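Local structure of alpha-galactosidase (Umbelopsis vinacea, 3A5V) at residues A[304-307]-A[312-315]; A[323-328]-A[342-347]; A[91-94]-A[100-103]. The protein probably hydrolyses terminal alpha-linked galactose residues from oligosaccharides and related glycoconjugates, working as a tetrameric, N-glycosylated family 27 glycoside hydrolase. All coordinates share one frame; numbering follows the deposited sequence.

Contacts 1 and 2 are neighbours in the C-terminal beta sandwich, their centres about 7 Å apart. Strands 311-318 and 322-329 lie side by side in one sheet, and Ser315 OG of contact 1 bonds to Ile344 O of contact 2 at 2.6 Å. Both touch the second subunit of the tetramer. Contact 3 belongs to the (beta/alpha)8 barrel, on the other side of the chain's centre; its nearest atoms are about 27 Å from contact 1 and about 28 Å from contact 2. There Tyr93 comes within about 3 Å of a bound Tris molecule, probably a crystallisation additive, though such molecules often mark pockets. Tyr347 of contact 2 is near a bound polyether.

Contact 1 of 3, residues A[304-307]-A[312-315]; sequences RIWV and QLFS
Leu313 is held through both its backbone N and its O: the O accepts the N-H of Ile305 at 2.7 Å, and the N donates to Trp306 O at 3.1 Å. Two residues, Ile305 and Trp306, thus stand opposite one, while Arg304 pairs with Phe314 and Val307 with Gln312, both as non-hydrogen-bonded pairs. Ile305 O is instead bonded by Arg196 NH2 of the second subunit. In the Arg304 conformer modelled here, one of two deposited, NH1 reaches Gln312 OE1 at 2.8 Å. That bond is bent (137° at the hydrogen), and NH1 stands above the amide's carbonyl plane; Asn222 OD1 is a further partner of NH1. On the same face of the sheet, the Phe314 ring turns a face to Arg304 CB, 4.1 Å from the ring centroid. On the other face, chi1 of 50° puts Trp306 CG between the backbone N and the carbonyl carbon, which brings the indole over Leu313, whose CB lies 3.6 Å from the centroid of the six-membered ring. Trp306 NE1 has a weak bond to Asp343. Ile305 CG1 meets Ser315 CB at 3.7 Å. This is a beta bulge in the edge hairpin of the C-terminal sandwich sheet.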
loop_
_atom_site.group_PDB
_atom_site.type_symbol
_atom_site.label_atom_id
_atom_site.label_comp_id
_atom_site.label_asym_id
_atom_site.label_seq_id
_atom_site.Cartn_x
_atom_site.Cartn_y
_atom_site.Cartn_z
ATOM N N ARG A 304 2.218 16.088 19.561
ATOM C CA ARG A 304 1.001 15.618 20.228
ATOM C C ARG A 304 1.373 14.528 21.262
ATOM O O ARG A 304 1.810 13.432 20.903
ATOM C CB ARG A 304 -0.062 15.119 19.226
ATOM C CG ARG A 304 -1.403 14.741 19.891
ATOM C CD ARG A 304 -2.562 14.711 18.898
ATOM N NE ARG A 304 -2.646 13.465 18.132
ATOM C CZ ARG A 304 -3.453 13.280 17.079
ATOM N NH1 ARG A 304 -4.228 14.266 16.623
ATOM N NH2 ARG A 304 -3.453 12.111 16.453
ATOM N N ILE A 305 1.192 14.848 22.533
ATOM C CA ILE A 305 1.628 14.009 23.651
ATOM C C ILE A 305 0.631 12.874 23.919
ATOM O O ILE A 305 1.039 11.735 24.144
ATOM C CB ILE A 305 1.818 14.862 24.940
ATOM C CG1 ILE A 305 2.836 15.977 24.678
ATOM C CG2 ILE A 305 2.258 13.985 26.152
ATOM C CD1 ILE A 305 4.167 15.478 24.042
ATOM N N TRP A 306 -0.659 13.188 23.872
ATOM C CA TRP A 306 -1.693 12.158 23.973
ATOM C C TRP A 306 -2.999 12.540 23.310
ATOM O O TRP A 306 -3.250 13.721 23.003
ATOM C CB TRP A 306 -1.957 11.710 25.431
ATOM C CG TRP A 306 -2.195 12.778 26.506
ATOM C CD1 TRP A 306 -1.367 13.044 27.560
ATOM C CD2 TRP A 306 -3.354 13.631 26.687
ATOM N NE1 TRP A 306 -1.919 14.006 28.374
ATOM C CE2 TRP A 306 -3.124 14.402 27.849
ATOM C CE3 TRP A 306 -4.544 13.838 25.965
ATOM C CZ2 TRP A 306 -4.049 15.352 28.327
ATOM C CZ3 TRP A 306 -5.465 14.786 26.433
ATOM C CH2 TRP A 306 -5.205 15.537 27.605
ATOM N N VAL A 307 -3.806 11.511 23.066
ATOM C CA VAL A 307 -5.213 11.650 22.697
ATOM C C VAL A 307 -6.013 10.872 23.751
ATOM O O VAL A 307 -5.713 9.701 24.015
ATOM C CB VAL A 307 -5.528 11.054 21.289
ATOM C CG1 VAL A 307 -7.045 11.158 20.969
ATOM C CG2 VAL A 307 -4.760 11.771 20.213
ATOM N N GLN A 312 -6.965 16.293 23.247
ATOM C CA GLN A 312 -5.569 16.153 22.799
ATOM C C GLN A 312 -4.674 17.140 23.549
ATOM O O GLN A 312 -5.112 18.249 23.876
ATOM C CB GLN A 312 -5.448 16.376 21.285
ATOM C CG GLN A 312 -6.475 15.542 20.481
ATOM C CD GLN A 312 -6.283 15.620 18.978
ATOM O OE1 GLN A 312 -5.262 16.111 18.477
ATOM N NE2 GLN A 312 -7.267 15.111 18.246
ATOM N N LEU A 313 -3.445 16.713 23.835
ATOM C CA LEU A 313 -2.429 17.576 24.458
ATOM C C LEU A 313 -1.250 17.737 23.492
ATOM O O LEU A 313 -0.744 16.738 22.965
ATOM C CB LEU A 313 -1.909 16.951 25.768
ATOM C CG LEU A 313 -0.718 17.658 26.450
ATOM C CD1 LEU A 313 -1.133 19.051 26.916
ATOM C CD2 LEU A 313 -0.139 16.840 27.615
ATOM N N PHE A 314 -0.820 18.981 23.276
ATOM C CA PHE A 314 0.393 19.269 22.509
ATOM C C PHE A 314 1.411 19.976 23.404
ATOM O O PHE A 314 1.040 20.768 24.291
ATOM C CB PHE A 314 0.097 20.173 21.301
ATOM C CG PHE A 314 -0.770 19.528 20.239
ATOM C CD1 PHE A 314 -2.155 19.403 20.418
ATOM C CD2 PHE A 314 -0.202 19.080 19.045
ATOM C CE1 PHE A 314 -2.960 18.813 19.420
ATOM C CE2 PHE A 314 -0.987 18.498 18.047
ATOM C CZ PHE A 314 -2.375 18.365 18.237
ATOM N N SER A 315 2.684 19.703 23.146
ATOM C CA SER A 315 3.775 20.296 23.916
ATOM C C SER A 315 5.000 20.435 23.027
ATOM O O SER A 315 5.377 19.478 22.335
ATOM C CB SER A 315 4.107 19.398 25.116
ATOM O OG SER A 315 5.226 19.890 25.820
#

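Contact 2 of 3, residues A[323-328]-A[342-347]; sequences QVVILL and DDIWVY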
loop_
_atom_site.group_PDB
_atom_site.type_symbol
_atom_site.label_atom_id
_atom_site.label_comp_id
_atom_site.label_asym_id
_atom_site.label_seq_id
_atom_site.Cartn_x
_atom_site.Cartn_y
_atom_site.Cartn_z
ATOM N N GLN A 323 8.325 26.692 27.029
ATOM C CA GLN A 323 7.560 25.581 26.430
ATOM C C GLN A 323 6.212 26.075 25.977
ATOM O O GLN A 323 5.563 26.848 26.690
ATOM C CB GLN A 323 7.341 24.458 27.455
ATOM C CG GLN A 323 6.973 23.058 26.869
ATOM C CD GLN A 323 8.183 22.314 26.296
ATOM O OE1 GLN A 323 9.312 22.787 26.380
ATOM N NE2 GLN A 323 7.939 21.163 25.686
ATOM N N VAL A 324 5.770 25.621 24.808
ATOM C CA VAL A 324 4.384 25.873 24.411
ATOM C C VAL A 324 3.562 24.632 24.777
ATOM O O VAL A 324 4.022 23.500 24.599
ATOM C CB VAL A 324 4.228 26.287 22.906
ATOM C CG1 VAL A 324 4.616 25.134 21.962
ATOM C CG2 VAL A 324 2.783 26.756 22.617
ATOM N N VAL A 325 2.379 24.854 25.339
ATOM C CA VAL A 325 1.469 23.770 25.710
ATOM C C VAL A 325 0.083 24.111 25.202
ATOM O O VAL A 325 -0.404 25.226 25.405
ATOM C CB VAL A 325 1.469 23.485 27.246
ATOM C CG1 VAL A 325 0.404 22.438 27.631
ATOM C CG2 VAL A 325 2.861 22.993 27.689
ATOM N N ILE A 326 -0.542 23.156 24.517
ATOM C CA ILE A 326 -1.907 23.347 24.012
ATOM C C ILE A 326 -2.846 22.248 24.489
ATOM O O ILE A 326 -2.598 21.052 24.250
ATOM C CB ILE A 326 -1.957 23.387 22.457
ATOM C CG1 ILE A 326 -0.976 24.437 21.917
ATOM C CG2 ILE A 326 -3.387 23.666 21.968
ATOM C CD1 ILE A 326 -0.402 24.105 20.582
ATOM N N LEU A 327 -3.937 22.659 25.136
ATOM C CA LEU A 327 -5.040 21.751 25.459
ATOM C C LEU A 327 -6.078 21.897 24.365
ATOM O O LEU A 327 -6.567 22.996 24.115
ATOM C CB LEU A 327 -5.668 22.112 26.819
ATOM C CG LEU A 327 -4.685 22.186 27.992
ATOM C CD1 LEU A 327 -5.347 22.924 29.161
ATOM C CD2 LEU A 327 -4.241 20.789 28.382
ATOM N N LEU A 328 -6.407 20.797 23.705
ATOM C CA LEU A 328 -7.366 20.864 22.600
ATOM C C LEU A 328 -8.543 19.949 22.902
ATOM O O LEU A 328 -8.375 18.746 23.166
ATOM C CB LEU A 328 -6.700 20.483 21.266
ATOM C CG LEU A 328 -7.520 20.518 19.965
ATOM C CD1 LEU A 328 -6.551 20.685 18.795
ATOM C CD2 LEU A 328 -8.319 19.235 19.785
ATOM N N ASP A 342 4.745 15.694 33.952
ATOM C CA ASP A 342 5.353 14.492 33.380
ATOM C C ASP A 342 4.933 14.288 31.912
ATOM O O ASP A 342 5.700 13.734 31.126
ATOM C CB ASP A 342 5.068 13.230 34.210
ATOM C CG ASP A 342 5.864 13.201 35.517
ATOM O OD1 ASP A 342 6.825 14.003 35.683
ATOM O OD2 ASP A 342 5.519 12.373 36.373
ATOM N N ASP A 343 3.718 14.698 31.564
ATOM C CA ASP A 343 3.285 14.610 30.163
ATOM C C ASP A 343 3.897 15.718 29.307
ATOM O O ASP A 343 4.377 15.443 28.209
ATOM C CB ASP A 343 1.773 14.646 30.061
ATOM C CG ASP A 343 1.140 13.295 30.413
ATOM O OD1 ASP A 343 1.813 12.238 30.284
ATOM O OD2 ASP A 343 -0.023 13.308 30.812
ATOM N N ILE A 344 3.880 16.952 29.811
ATOM C CA ILE A 344 4.444 18.100 29.078
ATOM C C ILE A 344 5.904 17.849 28.665
ATOM O O ILE A 344 6.300 18.174 27.527
ATOM C CB ILE A 344 4.282 19.429 29.871
ATOM C CG1 ILE A 344 2.784 19.786 29.978
ATOM C CG2 ILE A 344 5.066 20.599 29.195
ATOM C CD1 ILE A 344 2.442 20.808 31.101
ATOM N N TRP A 345 6.688 17.271 29.587
ATOM C CA TRP A 345 8.092 16.917 29.322
ATOM C C TRP A 345 8.320 15.386 29.250
ATOM O O TRP A 345 9.369 14.876 29.685
ATOM C CB TRP A 345 9.027 17.590 30.360
ATOM C CG TRP A 345 9.064 19.092 30.160
ATOM C CD1 TRP A 345 9.781 19.768 29.219
ATOM C CD2 TRP A 345 8.330 20.078 30.888
ATOM N NE1 TRP A 345 9.555 21.117 29.322
ATOM C CE2 TRP A 345 8.667 21.341 30.337
ATOM C CE3 TRP A 345 7.420 20.024 31.957
ATOM C CZ2 TRP A 345 8.127 22.538 30.809
ATOM C CZ3 TRP A 345 6.876 21.215 32.431
ATOM C CH2 TRP A 345 7.243 22.462 31.861
ATOM N N VAL A 346 7.353 14.663 28.675
ATOM C CA VAL A 346 7.447 13.195 28.575
ATOM C C VAL A 346 8.779 12.684 27.986
ATOM O O VAL A 346 9.331 11.711 28.496
ATOM C CB VAL A 346 6.215 12.545 27.830
ATOM C CG1 VAL A 346 6.062 13.066 26.378
ATOM C CG2 VAL A 346 6.271 10.993 27.881
ATOM N N TYR A 347 9.296 13.333 26.938
ATOM C CA TYR A 347 10.493 12.826 26.265
ATOM C C TYR A 347 11.747 13.004 27.126
ATOM O O TYR A 347 12.784 12.377 26.862
ATOM C CB TYR A 347 10.648 13.428 24.860
ATOM C CG TYR A 347 9.391 13.214 24.024
ATOM C CD1 TYR A 347 8.892 11.921 23.795
ATOM C CD2 TYR A 347 8.689 14.300 23.499
ATOM C CE1 TYR A 347 7.716 11.724 23.067
ATOM C CE2 TYR A 347 7.535 14.113 22.738
ATOM C CZ TYR A 347 7.052 12.825 22.544
ATOM O OH TYR A 347 5.910 12.652 21.812
HETATM O O HOH W 1 11.062 23.777 28.050
#
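Gln323 OE1 and the indole NE1 of Trp345 share a water: it lies 2.6 Å from Gln323 OE1, apparently as donor although it has other acceptors to choose from, and it takes a weaker bond from Trp345 NE1 at 3.3 Å. The water sits in the plane of the indole, at its edge. The two side chains run past each other in opposite directions, the amide plane turned 52° from that of the indole. A bend at chi2 (78°) in the glutamine chain turns the amide toward NE1; Gln323 CB separately touches Trp345 CZ2 at 3.9 Å. The other end of the amide is also used, since Gln323 NE2 bonds to Ser315 OG. That hydroxyl in turn bonds to Ile344 O, so the serine links the glutamine to the end of helix 341-344 from the neighbouring strand.

The rest of the contact is aliphatic. Ile344 CG2 meets Val325 CG2 at 3.6 Å, the two side chains crossing at about a right angle, and it also touches Gln323 CG at 3.9 Å. The same methyl lies against one face of the Trp345 ring, toward its rim, and Phe390 of strand 384-390 packs on both Val325 and Ile344.

Trp345 is where the chain leaves the helix; Val346 N still bonds back to Asp343 O at 3.1 Å, and the turn carries Tyr347 out to the subunit interface, where its OH bonds to Asp198 of the second subunit. Residues 393-395 of the C-terminal tail pack on the indole. The helical turn that follows strand 335-340 is thereby laid on the side of strand 322-329 that carries Gln323 and Val325, as part of the hydrophobic core of the family 27 C-terminal beta sandwich.

Contact 3 of 3, residues A[91-94]-A[100-103]; sequences GIYS and TCGG
Tyr93 meets Thr100 and Cys101 with the outer end of its ring. Thr100 CB lies at the ring edge, in plane, 3.6 Å from Tyr93 CE1, and the CG2 methyl comes in obliquely at 3.6 Å from the same carbon. Next to this, Cys101 N points almost straight at the phenol oxygen (168° at the hydrogen), but at 3.4 Å from Tyr93 OH the bond is weak. The stronger partner of that hydroxyl is Asp129 OD2, on the adjacent strand 125-129. A chi1 of 163°, with CG anti to the backbone N, directs the ring toward segment 100-103. A phenylalanine here would keep the edge contact with Thr100 but would probably leave Asp129 and the Cys101 N-H without this shared partner.

Strand 89-95 is the third of the eight parallel strands of a (beta/alpha)8 barrel, and segment 100-103 lies in the loop that leads from its C-terminal end to helix 111-121. In such barrels these loops surround the active site, consistent with the Tris molecule bound about 3 Å from the Tyr93 side chain.

Further out, the loop has its own supports. Thr100 to Gly103 forms a type I turn, closed by Gly103 N to Thr100 O at 2.9 Å, and Gly103 takes a positive phi (88°) at which a CB would press on the preceding carbonyl O. Asp52 holds the turn with both carboxylate oxygens, OD1 to Thr100 OG1 and OD2 to Gly102 N. A disulfide ties Cys101 to Cys131, just beyond strand 125-129, while on the strand side Trp54 NE1 bonds to Tyr93 O and Ser94 OG bonds to Ser107 OG.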
loop_
_atom_site.group_PDB
_atom_site.type_symbol
_atom_site.label_atom_id
_atom_site.label_comp_id
_atom_site.label_asym_id
_atom_site.label_seq_id
_atom_site.Cartn_x
_atom_site.Cartn_y
_atom_site.Cartn_z
ATOM N N GLY A 91 4.314 36.463 -4.915
ATOM C CA GLY A 91 4.304 35.034 -5.255
ATOM C C GLY A 91 3.459 34.760 -6.486
ATOM O O GLY A 91 2.577 35.556 -6.843
ATOM N N ILE A 92 3.749 33.647 -7.150
ATOM C CA ILE A 92 3.012 33.199 -8.339
ATOM C C ILE A 92 2.723 31.695 -8.202
ATOM O O ILE A 92 3.379 30.984 -7.408
ATOM C CB ILE A 92 3.800 33.486 -9.662
ATOM C CG1 ILE A 92 2.870 33.483 -10.883
ATOM C CG2 ILE A 92 4.943 32.459 -9.886
ATOM C CD1 ILE A 92 2.122 34.747 -11.096
ATOM N N TYR A 93 1.728 31.233 -8.957
ATOM C CA TYR A 93 1.280 29.842 -8.904
ATOM C C TYR A 93 1.474 29.178 -10.266
ATOM O O TYR A 93 1.222 29.790 -11.317
ATOM C CB TYR A 93 -0.195 29.784 -8.481
ATOM C CG TYR A 93 -0.906 28.470 -8.771
ATOM C CD1 TYR A 93 -1.420 28.196 -10.041
ATOM C CD2 TYR A 93 -1.067 27.501 -7.761
ATOM C CE1 TYR A 93 -2.050 26.977 -10.317
ATOM C CE2 TYR A 93 -1.715 26.304 -8.018
ATOM C CZ TYR A 93 -2.202 26.044 -9.302
ATOM O OH TYR A 93 -2.841 24.858 -9.584
ATOM N N SER A 94 1.928 27.923 -10.238
ATOM C CA SER A 94 1.846 27.061 -11.410
ATOM C C SER A 94 1.630 25.628 -10.921
ATOM O O SER A 94 1.394 25.393 -9.709
ATOM C CB SER A 94 3.110 27.196 -12.283
ATOM O OG SER A 94 2.916 26.646 -13.594
ATOM N N THR A 100 -2.800 23.519 -15.018
ATOM C CA THR A 100 -3.018 23.797 -13.603
ATOM C C THR A 100 -4.318 23.130 -13.177
ATOM O O THR A 100 -5.067 22.610 -14.019
ATOM C CB THR A 100 -3.102 25.316 -13.309
ATOM O OG1 THR A 100 -4.255 25.870 -13.960
ATOM C CG2 THR A 100 -1.824 26.042 -13.752
ATOM N N CYS A 101 -4.603 23.153 -11.873
ATOM C CA CYS A 101 -5.842 22.560 -11.382
ATOM C C CYS A 101 -7.067 23.237 -11.995
ATOM O O CYS A 101 -8.097 22.581 -12.212
ATOM C CB CYS A 101 -5.883 22.530 -9.838
ATOM S SG CYS A 101 -4.534 21.492 -9.114
ATOM N N GLY A 102 -6.930 24.520 -12.339
ATOM C CA GLY A 102 -7.998 25.269 -13.005
ATOM C C GLY A 102 -8.057 25.078 -14.513
ATOM O O GLY A 102 -8.901 25.688 -15.183
ATOM N N GLY A 103 -7.153 24.256 -15.056
ATOM C CA GLY A 103 -7.141 23.965 -16.494
ATOM C C GLY A 103 -6.334 24.920 -17.362
ATOM O O GLY A 103 -6.445 24.888 -18.586
#